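Local coordinates for protein PppA (Pseudomonas aeruginosa, PDB 6JKV) that regulates type VI secretion and probably acts as a manganese-dependent serine/threonine phosphatase of the PP2C family, at residues A[34-37]-A[38-41]; A[114-117]-A[118-121]. All blocks are in the same frame, centred on the assembly; numbering follows the deposited sequence.

Contact 1 of 2, residues A[34-37]-A[38-41]; sequences YSHV and GMVR
A chi1 of -162° swings the H36 imidazole to the far side of CA from the backbone N, and chi2 turns ND1 to the amide of G38, where strand 29-36 of the PP2C fold gives way to the loop leading to strand 46-51. G38 N donates to H36 ND1 over 2.9 Å with an N-H...N angle of 161°; the donor lies 4° out of the imidazole plane, at the ring edge. The bond helps to fix the ring's rotation and is consistent with ND1 lacking a proton. M39, bent at chi2 and chi3, doubles back and sets its CE 4.0 Å from H36 CE1, and both side chains also touch L246 of helix 234-247. G38 turns the chain with a positive phi. On V37, CG2 is the branch that spans the turn, lying 3.5 Å from R41 O. The R41 side chain leads away to a salt bridge with E45, near the manganese ligand D252. One water closes the turn: it donates to V37 O at 2.9 Å and accepts from V40 N at 3.0 Å.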
ATOM      1  N   TYR A  34       2.920 -10.918  -1.596  1.00 19.07           N
ATOM      2  CA  TYR A  34       3.536 -11.447  -2.832  1.00 19.53           C
ATOM      3  C   TYR A  34       3.594 -10.318  -3.853  1.00 18.62           C
ATOM      4  O   TYR A  34       2.621  -9.563  -3.981  1.00 18.48           O
ATOM      5  CB  TYR A  34       2.762 -12.653  -3.361  1.00 20.07           C
ATOM      6  CG  TYR A  34       3.422 -13.353  -4.519  1.00 21.54           C
ATOM      7  CD1 TYR A  34       4.772 -13.658  -4.505  1.00 22.84           C
ATOM      8  CD2 TYR A  34       2.690 -13.728  -5.634  1.00 22.68           C
ATOM      9  CE1 TYR A  34       5.379 -14.301  -5.572  1.00 24.52           C
ATOM     10  CE2 TYR A  34       3.279 -14.390  -6.700  1.00 23.15           C
ATOM     11  CZ  TYR A  34       4.634 -14.654  -6.681  1.00 23.96           C
ATOM     12  OH  TYR A  34       5.240 -15.308  -7.718  1.00 25.06           O
ATOM     13  N   SER A  35       4.736 -10.197  -4.522  1.00 19.65           N
ATOM     14  CA  SER A  35       4.982  -9.175  -5.565  1.00 20.51           C
ATOM     15  C   SER A  35       5.522  -9.865  -6.812  1.00 21.48           C
ATOM     16  O   SER A  35       6.165 -10.914  -6.697  1.00 24.07           O
ATOM     17  CB  SER A  35       5.924  -8.091  -5.082  1.00 20.15           C
ATOM     18  OG  SER A  35       5.958  -7.007  -5.998  1.00 19.89           O
ATOM     19  N   HIS A  36       5.245  -9.292  -7.971  1.00 21.58           N
ATOM     20  CA  HIS A  36       5.802  -9.765  -9.258  1.00 22.78           C
ATOM     21  C   HIS A  36       6.123  -8.557 -10.125  1.00 22.60           C
ATOM     22  O   HIS A  36       5.325  -7.590 -10.140  1.00 21.46           O
ATOM     23  CB  HIS A  36       4.848 -10.727  -9.962  1.00 23.40           C
ATOM     24  CG  HIS A  36       5.507 -11.562 -11.013  1.00 25.03           C
ATOM     25  ND1 HIS A  36       5.911 -11.041 -12.231  1.00 24.85           N
ATOM     26  CD2 HIS A  36       5.830 -12.875 -11.041  1.00 26.19           C
ATOM     27  CE1 HIS A  36       6.449 -11.997 -12.962  1.00 26.89           C
ATOM     28  NE2 HIS A  36       6.418 -13.132 -12.252  1.00 26.68           N
ATOM     29  N   VAL A  37       7.256  -8.620 -10.821  1.00 23.51           N
ATOM     30  CA  VAL A  37       7.722  -7.514 -11.698  1.00 24.41           C
ATOM     31  C   VAL A  37       6.643  -7.234 -12.753  1.00 23.85           C
ATOM     32  O   VAL A  37       6.532  -6.078 -13.197  1.00 24.51           O
ATOM     33  CB  VAL A  37       9.088  -7.849 -12.325  1.00 26.60           C
ATOM     34  CG1 VAL A  37       8.997  -8.990 -13.331  1.00 28.26           C
ATOM     35  CG2 VAL A  37       9.701  -6.616 -12.956  1.00 27.12           C
ATOM     36  N   GLY A  38       5.851  -8.245 -13.105  1.00 22.94           N
ATOM     37  CA  GLY A  38       4.823  -8.151 -14.151  1.00 24.70           C
ATOM     38  C   GLY A  38       5.346  -8.651 -15.484  1.00 26.94           C
ATOM     39  O   GLY A  38       6.354  -9.383 -15.501  1.00 27.26           O
ATOM     40  N   MET A  39       4.681  -8.267 -16.570  1.00 28.47           N
ATOM     41  CA  MET A  39       4.966  -8.825 -17.916  1.00 30.23           C
ATOM     42  C   MET A  39       5.528  -7.748 -18.842  1.00 31.19           C
ATOM     43  O   MET A  39       5.902  -8.100 -19.959  1.00 33.54           O
ATOM     44  CB  MET A  39       3.710  -9.438 -18.542  1.00 31.28           C
ATOM     45  CG  MET A  39       3.020 -10.446 -17.643  1.00 31.73           C
ATOM     46  SD  MET A  39       3.654 -12.122 -17.790  1.00 35.22           S
ATOM     47  CE  MET A  39       5.052 -12.100 -16.671  1.00 33.65           C
ATOM     48  N   VAL A  40       5.628  -6.496 -18.395  1.00 30.70           N
ATOM     49  CA  VAL A  40       6.177  -5.385 -19.228  1.00 31.09           C
ATOM     50  C   VAL A  40       7.461  -4.866 -18.578  1.00 31.32           C
ATOM     51  O   VAL A  40       8.523  -4.929 -19.223  1.00 33.00           O
ATOM     52  CB  VAL A  40       5.136  -4.269 -19.413  1.00 30.57           C
ATOM     53  CG1 VAL A  40       5.755  -2.994 -19.981  1.00 31.33           C
ATOM     54  CG2 VAL A  40       3.978  -4.740 -20.274  1.00 31.43           C
ATOM     55  N   ARG A  41       7.371  -4.363 -17.347  1.00 29.29           N
ATOM     56  CA  ARG A  41       8.560  -3.868 -16.614  1.00 29.52           C
ATOM     57  C   ARG A  41       9.521  -5.038 -16.373  1.00 31.03           C
ATOM     58  O   ARG A  41       9.062  -6.210 -16.330  1.00 31.26           O
ATOM     59  CB  ARG A  41       8.149  -3.203 -15.304  1.00 27.81           C
ATOM     60  CG  ARG A  41       7.544  -1.819 -15.482  1.00 28.40           C
ATOM     61  CD  ARG A  41       7.065  -1.275 -14.147  1.00 27.65           C
ATOM     62  NE  ARG A  41       6.568   0.097 -14.234  1.00 29.00           N
ATOM     63  CZ  ARG A  41       7.337   1.189 -14.251  1.00 29.53           C
ATOM     64  NH1 ARG A  41       6.776   2.383 -14.352  1.00 30.47           N
ATOM     65  NH2 ARG A  41       8.658   1.085 -14.194  1.00 30.09           N
TER
HETATM   66  O   HOH W   1       5.133  -5.384 -15.689  1.00 25.26           O

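Contact 2 of 2, residues A[114-117]-A[118-121]; sequences RGVS and VMGS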
ATOM      1  N   ARG A 114      20.853  14.784  -7.253  1.00 33.97           N
ATOM      2  CA  ARG A 114      21.093  14.044  -8.516  1.00 34.62           C
ATOM      3  C   ARG A 114      20.583  14.860  -9.713  1.00 34.60           C
ATOM      4  O   ARG A 114      21.108  14.674 -10.824  1.00 33.87           O
ATOM      5  CB  ARG A 114      20.454  12.656  -8.458  1.00 33.38           C
ATOM      6  CG  ARG A 114      21.048  11.741  -7.396  1.00 33.49           C
ATOM      7  CD  ARG A 114      20.616  10.308  -7.622  1.00 33.42           C
ATOM      8  NE  ARG A 114      20.634   9.502  -6.408  1.00 33.00           N
ATOM      9  CZ  ARG A 114      20.101   8.285  -6.296  1.00 32.49           C
ATOM     10  NH1 ARG A 114      19.490   7.723  -7.328  1.00 32.91           N
ATOM     11  NH2 ARG A 114      20.165   7.642  -5.141  1.00 32.18           N
ATOM     12  N   GLY A 115      19.612  15.747  -9.497  1.00 34.61           N
ATOM     13  CA  GLY A 115      19.010  16.559 -10.569  1.00 35.95           C
ATOM     14  C   GLY A 115      18.011  15.769 -11.398  1.00 35.08           C
ATOM     15  O   GLY A 115      17.721  16.202 -12.517  1.00 36.95           O
ATOM     16  N   VAL A 116      17.496  14.655 -10.874  1.00 34.03           N
ATOM     17  CA  VAL A 116      16.536  13.789 -11.613  1.00 33.65           C
ATOM     18  C   VAL A 116      15.148  14.428 -11.523  1.00 33.62           C
ATOM     19  O   VAL A 116      14.862  15.124 -10.527  1.00 35.21           O
ATOM     20  CB  VAL A 116      16.514  12.339 -11.091  1.00 32.43           C
ATOM     21  CG1 VAL A 116      17.917  11.769 -10.952  1.00 33.21           C
ATOM     22  CG2 VAL A 116      15.742  12.222  -9.787  1.00 31.27           C
ATOM     23  N   SER A 117      14.307  14.155 -12.519  1.00 32.81           N
ATOM     24  CA  SER A 117      12.906  14.638 -12.577  1.00 31.42           C
ATOM     25  C   SER A 117      11.992  13.741 -11.740  1.00 29.57           C
ATOM     26  O   SER A 117      11.096  14.284 -11.083  1.00 29.11           O
ATOM     27  CB  SER A 117      12.436  14.727 -14.000  1.00 32.44           C
ATOM     28  OG  SER A 117      13.137  15.748 -14.696  1.00 34.34           O
ATOM     29  N   VAL A 118      12.224  12.428 -11.744  1.00 29.05           N
ATOM     30  CA  VAL A 118      11.322  11.448 -11.063  1.00 28.03           C
ATOM     31  C   VAL A 118      12.112  10.675 -10.009  1.00 27.07           C
ATOM     32  O   VAL A 118      13.072   9.970 -10.377  1.00 26.29           O
ATOM     33  CB  VAL A 118      10.653  10.487 -12.061  1.00 27.96           C
ATOM     34  CG1 VAL A 118       9.545   9.692 -11.387  1.00 26.78           C
ATOM     35  CG2 VAL A 118      10.115  11.224 -13.275  1.00 28.78           C
ATOM     36  N   MET A 119      11.701  10.801  -8.749  1.00 26.64           N
ATOM     37  CA  MET A 119      12.226   9.978  -7.635  1.00 26.17           C
ATOM     38  C   MET A 119      11.212  10.029  -6.492  1.00 24.89           C
ATOM     39  O   MET A 119      11.155  11.030  -5.762  1.00 26.05           O
ATOM     40  CB  MET A 119      13.595  10.473  -7.167  1.00 28.03           C
ATOM     41  CG  MET A 119      14.190   9.637  -6.037  1.00 27.73           C
ATOM     42  SD  MET A 119      15.846  10.164  -5.534  1.00 29.51           S
ATOM     43  CE  MET A 119      16.812   9.755  -6.984  1.00 30.89           C
ATOM     44  N   GLY A 120      10.400   8.989  -6.372  1.00 22.97           N
ATOM     45  CA  GLY A 120       9.392   8.940  -5.313  1.00 22.42           C
ATOM     46  C   GLY A 120       8.768   7.574  -5.190  1.00 21.75           C
ATOM     47  O   GLY A 120       9.202   6.624  -5.869  1.00 20.78           O
ATOM     48  N   SER A 121       7.762   7.484  -4.338  1.00 20.81           N
ATOM     49  CA  SER A 121       7.003   6.238  -4.130  1.00 20.19           C
ATOM     50  C   SER A 121       5.687   6.570  -3.448  1.00 19.48           C
ATOM     51  O   SER A 121       5.662   7.426  -2.554  1.00 18.84           O
ATOM     52  CB  SER A 121       7.792   5.226  -3.339  1.00 20.46           C
ATOM     53  OG  SER A 121       6.981   4.112  -2.990  1.00 19.94           O
TER
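M119 lays its terminal methyl over one face of the R114 guanidinium, the two side chains crossing at about a right angle. CE stands 3.3 Å above the guanidinium plane but is displaced toward the rim, which makes NH1 of R114 its nearest neighbour at 3.4 Å, with R114 CZ next at 3.7 Å. The methionine reaches this place because CG is anti to the backbone N (chi1 -179°) and the chain runs straight until a single bend at chi3 (-67°) turns the methyl onto the arginine. R114 is extended from CG to NE, and its guanidinium has other partners: NE forms a salt bridge with E110, NH1 donates to A67 O, and F71 makes a cation-pi contact with the group. These partners probably limit the rotation of the group beneath the methyl. Nearer the backbone, CG2 of V116 packs against M119 CB at 3.8 Å and also lies 3.5 Å from V118 O. G115, with positive phi, is the first residue after helix 89-114, and beyond it the chain turns back to V116. The buried methionine also touches V107 and A111 of that helix and V72 of helix 69-82. The contact packs the loop joining helix 89-114 to strand 120-129, in the layered fold of PP2C phosphatases, two beta sheets flanked by helices.

In the fold
Both contacts are local turns near the protein surface, each at an end of a regular element, and their centres lie 22 Å apart. They serve different sheets: 34-41 leaves an edge strand of the sheet that begins with 29-36, beside helix 234-247, while 114-121 leads from helix 89-114 into a strand of the other sheet. Contact 1 rests on polar links, an imidazole-amide bond and a bridging water, whereas contact 2 is made by apolar packing and a methyl laid on a charged group. Among the residues that touch, one is buried in each: G38 and M119. The metal centre is nearer contact 1, whose R41 side chain lies about 5 Å from a manganese ion, against about 9 Å for V118.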